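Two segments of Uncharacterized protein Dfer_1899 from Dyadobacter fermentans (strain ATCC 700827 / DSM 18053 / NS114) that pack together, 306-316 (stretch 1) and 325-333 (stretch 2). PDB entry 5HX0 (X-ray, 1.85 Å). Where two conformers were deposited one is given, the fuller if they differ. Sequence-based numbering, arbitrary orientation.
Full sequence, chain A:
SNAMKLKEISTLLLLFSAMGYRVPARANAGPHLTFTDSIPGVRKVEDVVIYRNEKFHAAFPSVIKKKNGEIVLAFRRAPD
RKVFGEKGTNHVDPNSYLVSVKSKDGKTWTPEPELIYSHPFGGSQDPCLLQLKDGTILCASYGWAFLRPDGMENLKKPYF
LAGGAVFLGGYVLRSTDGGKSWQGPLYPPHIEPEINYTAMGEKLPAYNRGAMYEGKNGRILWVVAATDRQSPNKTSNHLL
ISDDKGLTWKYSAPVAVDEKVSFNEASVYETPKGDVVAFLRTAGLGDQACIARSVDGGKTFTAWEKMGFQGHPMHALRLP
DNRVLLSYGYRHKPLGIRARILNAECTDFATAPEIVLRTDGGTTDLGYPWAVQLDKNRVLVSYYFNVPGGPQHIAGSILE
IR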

ATOM      1  N   LYS A 306     -16.945  -3.161 -36.757  1.00 19.98           N
ATOM      2  CA  LYS A 306     -17.901  -3.560 -35.723  1.00 25.04           C
ATOM      3  C   LYS A 306     -18.086  -5.074 -35.742  1.00 23.82           C
ATOM      4  O   LYS A 306     -18.270  -5.676 -36.811  1.00 22.02           O
ATOM      5  CB  LYS A 306     -19.255  -2.880 -35.938  1.00 23.73           C
ATOM      6  CG  LYS A 306     -19.221  -1.369 -35.944  1.00 30.05           C
ATOM      7  CD  LYS A 306     -20.597  -0.823 -36.230  1.00 31.93           C
ATOM      8  CE  LYS A 306     -20.502   0.322 -37.214  1.00 40.56           C
ATOM      9  NZ  LYS A 306     -21.838   0.843 -37.549  1.00 45.98           N
HETATM   10  N   MSE A 307     -18.063  -5.691 -34.571  1.00 13.96           N
HETATM   11  CA  MSE A 307     -18.324  -7.128 -34.504  1.00 18.68           C
HETATM   12  C   MSE A 307     -19.808  -7.460 -34.586  1.00 22.63           C
HETATM   13  O   MSE A 307     -20.174  -8.599 -34.893  1.00 23.12           O
HETATM   14  CB  MSE A 307     -17.708  -7.722 -33.239  1.00 15.53           C
HETATM   15  CG  MSE A 307     -16.209  -7.858 -33.403  1.00 19.28           C
HETATM   16 SE   MSE A 307     -15.426  -9.076 -32.099  0.69 19.67          SE
HETATM   17  CE  MSE A 307     -15.545  -7.836 -30.628  1.00 15.95           C
ATOM     18  N   GLY A 308     -20.659  -6.468 -34.341  1.00 22.72           N
ATOM     19  CA  GLY A 308     -22.097  -6.645 -34.439  1.00 20.21           C
ATOM     20  C   GLY A 308     -22.825  -6.846 -33.130  1.00 23.51           C
ATOM     21  O   GLY A 308     -23.973  -7.295 -33.149  1.00 21.69           O
ATOM     22  N   PHE A 309     -22.205  -6.534 -31.994  1.00 19.12           N
ATOM     23  CA  PHE A 309     -22.886  -6.663 -30.710  1.00 15.57           C
ATOM     24  C   PHE A 309     -22.340  -5.624 -29.738  1.00 21.09           C
ATOM     25  O   PHE A 309     -21.283  -5.029 -29.970  1.00 22.06           O
ATOM     26  CB  PHE A 309     -22.739  -8.073 -30.131  1.00 17.08           C
ATOM     27  CG  PHE A 309     -21.305  -8.473 -29.810  1.00 18.96           C
ATOM     28  CD1 PHE A 309     -20.514  -9.113 -30.759  1.00 18.38           C
ATOM     29  CD2 PHE A 309     -20.773  -8.249 -28.545  1.00 17.35           C
ATOM     30  CE1 PHE A 309     -19.205  -9.497 -30.453  1.00 20.35           C
ATOM     31  CE2 PHE A 309     -19.462  -8.638 -28.220  1.00 20.17           C
ATOM     32  CZ  PHE A 309     -18.676  -9.254 -29.174  1.00 15.63           C
ATOM     33  N   GLN A 310     -23.086  -5.409 -28.650  1.00 16.94           N
ATOM     34  CA  GLN A 310     -22.679  -4.533 -27.557  1.00 19.62           C
ATOM     35  C   GLN A 310     -22.009  -5.336 -26.449  1.00 15.30           C
ATOM     36  O   GLN A 310     -22.462  -6.429 -26.088  1.00 16.48           O
ATOM     37  CB  GLN A 310     -23.876  -3.795 -26.949  1.00 22.31           C
ATOM     38  CG  GLN A 310     -24.608  -2.837 -27.853  1.00 22.24           C
ATOM     39  CD  GLN A 310     -25.774  -2.166 -27.132  1.00 28.07           C
ATOM     40  OE1 GLN A 310     -26.700  -2.834 -26.676  1.00 25.19           O
ATOM     41  NE2 GLN A 310     -25.716  -0.842 -27.003  1.00 23.52           N
ATOM     42  N   GLY A 311     -20.950  -4.773 -25.899  1.00 15.76           N
ATOM     43  CA  GLY A 311     -20.276  -5.332 -24.742  1.00 15.35           C
ATOM     44  C   GLY A 311     -18.887  -4.754 -24.607  1.00 16.96           C
ATOM     45  O   GLY A 311     -18.285  -4.269 -25.573  1.00 14.15           O
ATOM     46  N   HIS A 312     -18.368  -4.818 -23.383  1.00 12.24           N
ATOM     47  CA  HIS A 312     -17.032  -4.339 -23.067  1.00 12.89           C
ATOM     48  C   HIS A 312     -16.683  -4.669 -21.612  1.00 19.55           C
ATOM     49  O   HIS A 312     -17.555  -4.917 -20.800  1.00 14.95           O
ATOM     50  CB  HIS A 312     -16.918  -2.817 -23.267  1.00 11.23           C
ATOM     51  CG  HIS A 312     -17.588  -2.018 -22.194  1.00 15.60           C
ATOM     52  ND1 HIS A 312     -18.783  -1.361 -22.398  1.00 17.46           N
ATOM     53  CD2 HIS A 312     -17.226  -1.752 -20.913  1.00 15.47           C
ATOM     54  CE1 HIS A 312     -19.130  -0.726 -21.291  1.00 18.07           C
ATOM     55  NE2 HIS A 312     -18.205  -0.948 -20.373  1.00 16.81           N
ATOM     56  N   PRO A 313     -15.386  -4.689 -21.285  1.00 16.80           N
ATOM     57  CA  PRO A 313     -14.315  -4.828 -22.259  1.00 10.93           C
ATOM     58  C   PRO A 313     -14.262  -6.307 -22.660  1.00 12.95           C
ATOM     59  O   PRO A 313     -15.025  -7.101 -22.105  1.00 11.96           O
ATOM     60  CB  PRO A 313     -13.069  -4.401 -21.477  1.00 11.09           C
ATOM     61  CG  PRO A 313     -13.371  -4.878 -20.063  1.00 11.19           C
ATOM     62  CD  PRO A 313     -14.896  -4.740 -19.898  1.00 10.12           C
HETATM   63  N   MSE A 314     -13.374  -6.668 -23.573  1.00 11.97           N
HETATM   64  CA  MSE A 314     -13.303  -8.026 -24.097  1.00 16.47           C
HETATM   65  C   MSE A 314     -12.045  -8.741 -23.600  1.00 14.65           C
HETATM   66  O   MSE A 314     -11.024  -8.091 -23.362  1.00 12.41           O
HETATM   67  CB  MSE A 314     -13.319  -8.017 -25.642  1.00 13.95           C
HETATM   68  CG  MSE A 314     -14.726  -8.221 -26.279  1.00 12.93           C
HETATM   69 SE   MSE A 314     -15.926  -6.758 -25.893  0.61 16.44          SE
HETATM   70  CE  MSE A 314     -14.954  -5.224 -26.616  1.00 13.75           C
ATOM     71  N   HIS A 315     -12.142 -10.066 -23.444  1.00  9.92           N
ATOM     72  CA  HIS A 315     -11.012 -10.930 -23.123  1.00 11.75           C
ATOM     73  C   HIS A 315     -11.092 -12.176 -23.998  1.00 14.01           C
ATOM     74  O   HIS A 315     -12.177 -12.735 -24.166  1.00 15.24           O
ATOM     75  CB  HIS A 315     -11.006 -11.369 -21.628  1.00  8.61           C
ATOM     76  CG  HIS A 315      -9.878 -12.293 -21.298  1.00 13.02           C
ATOM     77  ND1 HIS A 315     -10.017 -13.667 -21.281  1.00 14.40           N
ATOM     78  CD2 HIS A 315      -8.566 -12.048 -21.064  1.00 11.72           C
ATOM     79  CE1 HIS A 315      -8.846 -14.223 -21.016  1.00 11.71           C
ATOM     80  NE2 HIS A 315      -7.944 -13.265 -20.905  1.00 10.72           N
ATOM     81  N   ALA A 316      -9.961 -12.621 -24.546  1.00 13.98           N
ATOM     82  CA  ALA A 316      -9.941 -13.800 -25.413  1.00 17.30           C
ATOM     83  C   ALA A 316      -9.046 -14.874 -24.818  1.00 15.61           C
ATOM     84  O   ALA A 316      -7.914 -14.588 -24.414  1.00 14.74           O
ATOM     85  CB  ALA A 316      -9.457 -13.460 -26.824  1.00 15.78           C
TER
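Stretch 2 (325-333) LLSYGYRHK

The apolar centre of the contact is built around L326 and Y328, which project from the same face of stretch 2. L326, with chi1 t and chi2 p, brings CD2 to 4.1 Å from the selenium SE of selenomethionine M307 and to 4.1 Å from CZ of F309, at the edge of the phenyl ring, while its CD1 lies 3.9 Å from CG of selenomethionine M314. Y328 (chi1 p) lays its ring obliquely over that of F309, the planes inclined by 31° and the centroids 4.6 Å apart; F309 CE2 approaches Y328 CZ to 3.4 Å. M314 SE closes in on Y328 CB at 3.6 Å. Next to this ring the chain passes as glycine: G311 CA is 3.9 Å from Y328 CD2, and a CB at G311 would clash with that atom.

The backbone that carries these side chains is extended from L325 to Y330 and runs antiparallel to strand 314-316, the axes crossing at 161° with a closest approach of 4.7 Å. H315 and S327 form a hydrogen-bonded pair, H315 N to S327 O and S327 N to H315 O both measuring 2.9 Å. A316 faces L326 in the next, non-hydrogen-bonded pair. Beyond the corner at P313, which follows a cis peptide bond, H312 N donates to G329 O at 3.0 Å, and the return bond from G329 N to H312 O, also 3.0 Å, is weak.

Polar groups finish the contact. A water joins H315 ND1 (2.9 Å), S327 OG (2.9 Å) and L325 O (3.0 Å). Past the strand, R331 reaches back so that NH2 makes a weak 3.0 Å hydrogen bond to H312 NE2. The H332 ring offers one face to the Q310 amide, with CE1 3.5 Å from Q310 NE2, and a second water bridges Q310 OE1 and Y330 OH, 2.7 Å from each.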

ATOM      1  N   LEU A 325     -12.605 -18.441 -26.713  1.00 12.10           N
ATOM      2  CA  LEU A 325     -13.650 -17.920 -25.842  1.00 14.49           C
ATOM      3  C   LEU A 325     -13.463 -16.414 -25.691  1.00 12.49           C
ATOM      4  O   LEU A 325     -12.448 -15.965 -25.149  1.00 15.26           O
ATOM      5  CB  LEU A 325     -13.621 -18.595 -24.471  1.00 12.68           C
ATOM      6  CG  LEU A 325     -14.680 -18.061 -23.487  1.00 13.55           C
ATOM      7  CD1 LEU A 325     -16.084 -18.411 -23.969  1.00 13.25           C
ATOM      8  CD2 LEU A 325     -14.413 -18.636 -22.093  1.00 17.18           C
ATOM      9  N   LEU A 326     -14.429 -15.637 -26.183  1.00 14.10           N
ATOM     10  CA  LEU A 326     -14.424 -14.178 -26.072  1.00 11.90           C
ATOM     11  C   LEU A 326     -15.448 -13.800 -25.015  1.00 17.31           C
ATOM     12  O   LEU A 326     -16.643 -13.976 -25.235  1.00 10.91           O
ATOM     13  CB  LEU A 326     -14.775 -13.536 -27.419  1.00 14.44           C
ATOM     14  CG  LEU A 326     -14.668 -12.013 -27.523  1.00 15.30           C
ATOM     15  CD1 LEU A 326     -13.213 -11.567 -27.470  1.00 12.58           C
ATOM     16  CD2 LEU A 326     -15.329 -11.545 -28.818  1.00 19.24           C
ATOM     17  N   SER A 327     -14.998 -13.298 -23.866  0.65  9.93           N
ATOM     18  CA  SER A 327     -15.943 -12.906 -22.828  0.65 13.90           C
ATOM     19  C   SER A 327     -15.955 -11.389 -22.677  0.65 14.72           C
ATOM     20  O   SER A 327     -14.955 -10.713 -22.944  0.65 14.04           O
ATOM     21  CB  SER A 327     -15.606 -13.573 -21.491  0.65 11.78           C
ATOM     22  OG  SER A 327     -14.289 -13.273 -21.099  0.65 12.51           O
ATOM     23  N   TYR A 328     -17.097 -10.860 -22.241  1.00 12.36           N
ATOM     24  CA  TYR A 328     -17.266  -9.415 -22.114  1.00 14.25           C
ATOM     25  C   TYR A 328     -18.353  -9.077 -21.108  1.00 13.30           C
ATOM     26  O   TYR A 328     -19.256  -9.871 -20.846  1.00 12.57           O
ATOM     27  CB  TYR A 328     -17.611  -8.760 -23.455  1.00 12.16           C
ATOM     28  CG  TYR A 328     -18.606  -9.538 -24.288  1.00 11.53           C
ATOM     29  CD1 TYR A 328     -18.178 -10.568 -25.117  1.00 17.40           C
ATOM     30  CD2 TYR A 328     -19.953  -9.213 -24.282  1.00 10.49           C
ATOM     31  CE1 TYR A 328     -19.067 -11.283 -25.898  1.00 14.04           C
ATOM     32  CE2 TYR A 328     -20.871  -9.938 -25.076  1.00 14.78           C
ATOM     33  CZ  TYR A 328     -20.407 -10.963 -25.877  1.00 14.79           C
ATOM     34  OH  TYR A 328     -21.264 -11.701 -26.677  1.00 19.82           O
ATOM     35  N   GLY A 329     -18.257  -7.864 -20.558  1.00 12.54           N
ATOM     36  CA  GLY A 329     -19.316  -7.354 -19.719  1.00 11.79           C
ATOM     37  C   GLY A 329     -20.484  -6.855 -20.550  1.00 14.40           C
ATOM     38  O   GLY A 329     -20.330  -6.410 -21.692  1.00 15.67           O
ATOM     39  N   TYR A 330     -21.676  -6.943 -19.973  1.00 10.93           N
ATOM     40  CA  TYR A 330     -22.896  -6.490 -20.640  1.00 12.38           C
ATOM     41  C   TYR A 330     -23.577  -5.480 -19.724  1.00 18.76           C
ATOM     42  O   TYR A 330     -24.388  -5.836 -18.866  1.00 18.52           O
ATOM     43  CB  TYR A 330     -23.824  -7.652 -20.967  1.00 14.07           C
ATOM     44  CG  TYR A 330     -24.928  -7.273 -21.925  1.00 18.66           C
ATOM     45  CD1 TYR A 330     -24.660  -7.034 -23.264  1.00 18.65           C
ATOM     46  CD2 TYR A 330     -26.242  -7.153 -21.487  1.00 22.93           C
ATOM     47  CE1 TYR A 330     -25.690  -6.702 -24.163  1.00 18.96           C
ATOM     48  CE2 TYR A 330     -27.264  -6.820 -22.368  1.00 23.30           C
ATOM     49  CZ  TYR A 330     -26.981  -6.599 -23.698  1.00 25.34           C
ATOM     50  OH  TYR A 330     -28.003  -6.272 -24.564  1.00 27.21           O
ATOM     51  N   ARG A 331     -23.261  -4.211 -19.931  1.00 16.25           N
ATOM     52  CA  ARG A 331     -23.755  -3.144 -19.064  1.00 13.12           C
ATOM     53  C   ARG A 331     -25.011  -2.523 -19.650  1.00 19.19           C
ATOM     54  O   ARG A 331     -25.124  -1.315 -19.815  1.00 22.90           O
ATOM     55  CB  ARG A 331     -22.659  -2.109 -18.827  1.00 16.99           C
ATOM     56  CG  ARG A 331     -21.570  -2.618 -17.840  1.00 20.95           C
ATOM     57  CD  ARG A 331     -20.263  -1.835 -17.977  1.00 25.99           C
ATOM     58  NE  ARG A 331     -19.376  -2.013 -16.828  1.00 24.96           N
ATOM     59  CZ  ARG A 331     -18.284  -1.281 -16.585  1.00 24.96           C
ATOM     60  NH1 ARG A 331     -17.566  -1.516 -15.490  1.00 14.44           N
ATOM     61  NH2 ARG A 331     -17.897  -0.323 -17.428  1.00 16.01           N
ATOM     62  N   HIS A 332     -25.946  -3.395 -20.023  1.00 20.46           N
ATOM     63  CA  HIS A 332     -27.288  -3.020 -20.463  1.00 21.02           C
ATOM     64  C   HIS A 332     -28.259  -3.981 -19.799  1.00 27.87           C
ATOM     65  O   HIS A 332     -27.853  -5.003 -19.250  1.00 25.18           O
ATOM     66  CB  HIS A 332     -27.406  -3.075 -21.987  1.00 19.48           C
ATOM     67  CG  HIS A 332     -26.263  -2.416 -22.686  1.00 23.47           C
ATOM     68  ND1 HIS A 332     -26.235  -1.066 -22.950  1.00 25.64           N
ATOM     69  CD2 HIS A 332     -25.075  -2.908 -23.112  1.00 27.77           C
ATOM     70  CE1 HIS A 332     -25.098  -0.759 -23.548  1.00 26.87           C
ATOM     71  NE2 HIS A 332     -24.371  -1.858 -23.651  1.00 24.87           N
ATOM     72  N   LYS A 333     -29.549  -3.657 -19.829  1.00 28.40           N
ATOM     73  CA  LYS A 333     -30.542  -4.580 -19.270  1.00 20.16           C
ATOM     74  C   LYS A 333     -30.642  -5.838 -20.116  1.00 22.69           C
ATOM     75  O   LYS A 333     -30.725  -5.765 -21.340  1.00 28.45           O
ATOM     76  CB  LYS A 333     -31.930  -3.920 -19.170  1.00 29.46           C
ATOM     77  CG  LYS A 333     -31.967  -2.627 -18.364  1.00 50.84           C
ATOM     78  CD  LYS A 333     -31.187  -2.737 -17.048  1.00 61.79           C
ATOM     79  CE  LYS A 333     -32.099  -2.753 -15.811  1.00 62.92           C
ATOM     80  NZ  LYS A 333     -31.334  -3.037 -14.539  1.00 49.53           N
TER
HETATM   81  O   HOH W   1     -27.410  -5.408 -27.065  1.00 25.67           O
HETATM   82  O   HOH W   2     -12.406 -15.095 -22.240  1.00 14.96           O